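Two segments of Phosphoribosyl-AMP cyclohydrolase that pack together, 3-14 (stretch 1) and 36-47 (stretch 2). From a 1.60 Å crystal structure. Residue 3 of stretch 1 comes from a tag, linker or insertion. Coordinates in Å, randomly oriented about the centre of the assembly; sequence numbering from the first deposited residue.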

# COMPACT_ATOMS: atom_id res chain seq x y z
N ALA A 3 -8.59 28.52 -8.61
CA ALA A 3 -8.98 27.35 -7.84
C ALA A 3 -7.83 26.84 -6.98
O ALA A 3 -8.04 26.41 -5.83
N VAL A 4 -6.60 26.89 -7.49
CA VAL A 4 -5.48 26.40 -6.71
C VAL A 4 -5.25 27.29 -5.48
O VAL A 4 -5.11 26.79 -4.36
N ASP A 5 -5.24 28.61 -5.69
CA ASP A 5 -5.10 29.54 -4.56
C ASP A 5 -6.17 29.28 -3.50
O ASP A 5 -5.88 29.26 -2.30
N SER A 6 -7.42 29.06 -3.94
CA SER A 6 -8.50 28.83 -2.99
C SER A 6 -8.27 27.53 -2.22
O SER A 6 -8.51 27.46 -1.00
N LEU A 7 -7.77 26.50 -2.90
CA LEU A 7 -7.48 25.25 -2.22
C LEU A 7 -6.35 25.44 -1.21
O LEU A 7 -6.41 24.94 -0.08
N LEU A 8 -5.28 26.12 -1.62
CA LEU A 8 -4.16 26.31 -0.71
C LEU A 8 -4.55 27.11 0.52
O LEU A 8 -4.01 26.88 1.61
N ASP A 9 -5.51 28.03 0.40
CA ASP A 9 -5.96 28.78 1.57
C ASP A 9 -6.63 27.88 2.60
O ASP A 9 -6.75 28.26 3.78
N SER A 10 -7.09 26.70 2.20
CA SER A 10 -7.82 25.81 3.10
C SER A 10 -6.92 24.78 3.77
O SER A 10 -7.42 23.99 4.59
N VAL A 11 -5.60 24.77 3.43
CA VAL A 11 -4.66 23.86 4.06
C VAL A 11 -4.26 24.44 5.41
O VAL A 11 -4.13 25.66 5.55
N LYS A 12 -4.12 23.56 6.41
CA LYS A 12 -3.74 23.97 7.77
C LYS A 12 -2.22 23.95 7.87
O LYS A 12 -1.61 23.00 8.40
N TRP A 13 -1.61 25.02 7.36
CA TRP A 13 -0.16 25.18 7.41
C TRP A 13 0.27 25.38 8.86
O TRP A 13 -0.46 25.96 9.67
N ASP A 14 1.47 24.88 9.20
CA ASP A 14 2.02 25.07 10.54
C ASP A 14 2.63 26.48 10.63
O ASP A 14 2.51 27.29 9.71
N PHE A 36 8.17 17.75 3.54
CA PHE A 36 7.32 18.87 3.89
C PHE A 36 7.04 19.66 2.62
O PHE A 36 7.79 19.58 1.63
N ALA A 37 5.93 20.38 2.61
CA ALA A 37 5.57 21.18 1.46
C ALA A 37 5.04 22.52 1.95
O ALA A 37 4.33 22.56 2.95
N ASN A 38 5.41 23.61 1.26
CA ASN A 38 4.76 24.89 1.48
C ASN A 38 3.76 25.14 0.35
O ASN A 38 3.50 24.27 -0.50
N ARG A 39 3.18 26.35 0.32
CA ARG A 39 2.18 26.65 -0.71
C ARG A 39 2.76 26.40 -2.10
O ARG A 39 2.16 25.69 -2.93
N GLU A 40 3.93 26.97 -2.35
CA GLU A 40 4.53 26.84 -3.67
C GLU A 40 4.82 25.39 -4.03
O GLU A 40 4.61 24.99 -5.18
N ALA A 41 5.28 24.57 -3.07
CA ALA A 41 5.56 23.17 -3.39
C ALA A 41 4.30 22.42 -3.81
O ALA A 41 4.35 21.59 -4.74
N VAL A 42 3.17 22.68 -3.13
CA VAL A 42 1.95 21.98 -3.50
C VAL A 42 1.46 22.47 -4.86
O VAL A 42 1.06 21.68 -5.73
N ALA A 43 1.48 23.79 -5.07
CA ALA A 43 1.05 24.33 -6.36
C ALA A 43 1.91 23.79 -7.51
O ALA A 43 1.40 23.47 -8.59
N THR A 44 3.22 23.65 -7.27
CA THR A 44 4.11 23.15 -8.32
C THR A 44 3.89 21.65 -8.57
O THR A 44 3.96 21.20 -9.71
N THR A 45 3.58 20.88 -7.50
CA THR A 45 3.26 19.46 -7.69
C THR A 45 2.00 19.32 -8.53
O THR A 45 1.93 18.47 -9.43
N ILE A 46 1.01 20.16 -8.28
CA ILE A 46 -0.23 20.13 -9.04
C ILE A 46 0.00 20.51 -10.50
O ILE A 46 -0.47 19.83 -11.43
N SER A 47 0.73 21.61 -10.74
CA SER A 47 0.90 22.10 -12.11
C SER A 47 1.85 21.22 -12.92
O SER A 47 1.62 20.99 -14.12

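The helix of stretch 1 and the helix that begins at Arg39 run in roughly opposed directions, 137° apart, and their axes come no closer than 10.6 Å. Side chains must bridge that gap, and they do so in a graded series, small and aliphatic at one end, aromatic and charged at the other.

At the first end, Val4 points toward stretch 2 with chi1 t. Its CG1 lies 4.1 Å from Ala43 CB and its CG2 4.3 Å from Ile46 CG2, so the branched side chain spreads across a short methyl and a longer neighbour. Ala43 offers only a single methyl, leaving a shallow place on its helix. Leu8, one turn on from Val4, comes to the same methyl: its CD1 is 4.1 Å from Ala43 CB. Leu8 adopts the common m,t rotamer and points toward stretch 2; its other methyl, CD2, reaches 3.7 Å from CG1 of Val42, which also points toward its partner stretch with chi1 t. A forked leucine suits this place because its two methyls can meet two different residues of the facing helix.

Arg39 is the long arm of the contact, and 128 Å² of it is covered by stretch 1. Its CA-to-CB bond points sideways, but chi2 t and chi3 p carry the guanidinium to the first helix. There one face of that flat group lies over Leu8, with CB of Leu8 3.6 Å from CZ of Arg39, while its edge meets the carboxylate of Asp9. Asp9 starts out pointing away, yet its OD1 accepts from both Arg39 NH1 at 2.8 Å and Arg39 NH2 at 3.1 Å, making a salt bridge. Asp5 adds a more distant opposite charge, its OD1 4.4 Å from Arg39 NH2.

Trp13, in the loop after the helix, points toward stretch 2 with chi1 m and supplies a broad, flat bump. One face of the indole covers the start of the second helix, with Arg39 N over it, and CZ2 of Trp13 packs 3.6 Å from CG of Arg39. The ring's edge meets Ala37 O, 3.5 Å from Trp13 CZ3, and Val42 CG2, 4.0 Å from Trp13 CH2. An indole fits here because it combines this broad surface with a donor: Trp13 NE1 gives a hydrogen bond to Leu8 O at 2.9 Å, which ties the ring back to the preceding helix. Beside it, Asn38 turns away with chi1 p and caps the second helix, its OD1 accepting from Ala41 N at 2.9 Å.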

# COMPACT_ATOMS: atom_id res chain seq x y z
CB ALA A 3 -9.51 26.26 -8.79
CB VAL A 4 -4.21 26.29 -7.58
CG1 VAL A 4 -2.98 26.08 -6.72
CG2 VAL A 4 -4.36 25.12 -8.57
CB ASP A 5 -5.16 30.99 -5.05
CG ASP A 5 -3.94 31.40 -5.86
OD1 ASP A 5 -2.99 30.59 -6.00
OD2 ASP A 5 -3.91 32.55 -6.37
CB SER A 6 -9.85 28.83 -3.74
OG SER A 6 -10.91 28.43 -2.89
CB LEU A 7 -7.11 24.20 -3.27
CG LEU A 7 -6.77 22.77 -2.87
CD1 LEU A 7 -5.32 22.72 -2.61
CD2 LEU A 7 -7.55 22.24 -1.66
CB LEU A 8 -3.00 26.98 -1.44
CG LEU A 8 -2.42 26.16 -2.59
CD1 LEU A 8 -1.46 27.04 -3.37
CD2 LEU A 8 -1.70 24.91 -2.11
CB ASP A 9 -6.94 29.87 1.17
CG ASP A 9 -6.29 30.99 0.36
OD1 ASP A 9 -5.04 30.99 0.22
OD2 ASP A 9 -7.04 31.88 -0.11
CB SER A 10 -8.93 25.09 2.32
OG SER A 10 -8.37 24.02 1.56
CB VAL A 11 -3.43 23.64 3.15
CG1 VAL A 11 -2.33 22.81 3.86
CG2 VAL A 11 -3.83 22.99 1.83
CB LYS A 12 -4.41 23.06 8.80
CG LYS A 12 -4.13 23.37 10.25
CD LYS A 12 -4.78 22.29 11.10
CE LYS A 12 -4.57 22.51 12.59
NZ LYS A 12 -5.11 21.32 13.34
CB TRP A 13 0.29 26.40 6.55
CG TRP A 13 -0.30 26.41 5.15
CD1 TRP A 13 -1.37 27.18 4.69
CD2 TRP A 13 0.09 25.58 4.04
NE1 TRP A 13 -1.66 26.88 3.37
CE2 TRP A 13 -0.78 25.90 2.95
CE3 TRP A 13 1.10 24.61 3.85
CZ2 TRP A 13 -0.67 25.29 1.70
CZ3 TRP A 13 1.19 23.97 2.58
CH2 TRP A 13 0.31 24.33 1.53
CB ASP A 14 2.99 23.94 10.89
CG ASP A 14 4.31 23.97 10.09
OD1 ASP A 14 4.63 24.99 9.45
OD2 ASP A 14 5.04 22.95 10.12
CB PHE A 36 7.97 19.75 5.02
CG PHE A 36 8.01 19.05 6.32
CD1 PHE A 36 9.05 18.16 6.62
CD2 PHE A 36 6.98 19.22 7.24
CE1 PHE A 36 9.06 17.45 7.81
CE2 PHE A 36 6.99 18.53 8.45
CZ PHE A 36 8.02 17.63 8.73
CB ALA A 37 4.53 20.46 0.60
CB ASN A 38 5.79 26.02 1.61
CG ASN A 38 6.66 26.17 0.36
OD1 ASN A 38 6.50 25.41 -0.60
ND2 ASN A 38 7.59 27.12 0.39
CB ARG A 39 1.72 28.10 -0.59
CG ARG A 39 0.68 28.36 0.47
CD ARG A 39 0.35 29.85 0.46
NE ARG A 39 -0.53 30.18 -0.65
CZ ARG A 39 -1.86 30.25 -0.54
NH1 ARG A 39 -2.42 30.03 0.64
NH2 ARG A 39 -2.62 30.54 -1.59
CB GLU A 40 5.80 27.67 -3.76
CG GLU A 40 6.43 27.55 -5.14
CD GLU A 40 7.56 28.55 -5.42
OE1 GLU A 40 8.06 29.23 -4.49
OE2 GLU A 40 7.95 28.65 -6.61
CB ALA A 41 6.23 22.44 -2.22
CB VAL A 42 0.88 22.16 -2.41
CG1 VAL A 42 -0.45 21.51 -2.86
CG2 VAL A 42 1.38 21.56 -1.09
CB ALA A 43 1.10 25.85 -6.34
CB THR A 44 5.57 23.43 -7.94
OG1 THR A 44 5.80 24.84 -7.96
CG2 THR A 44 6.54 22.76 -8.91
CB THR A 45 3.06 18.75 -6.36
OG1 THR A 45 4.23 18.84 -5.52
CG2 THR A 45 2.68 17.25 -6.60
CB ILE A 46 -1.27 21.04 -8.37
CG1 ILE A 46 -1.68 20.44 -7.04
CG2 ILE A 46 -2.49 21.27 -9.31
CD1 ILE A 46 -2.57 21.35 -6.19
CB SER A 47 1.37 23.56 -12.10
OG SER A 47 2.68 23.70 -11.51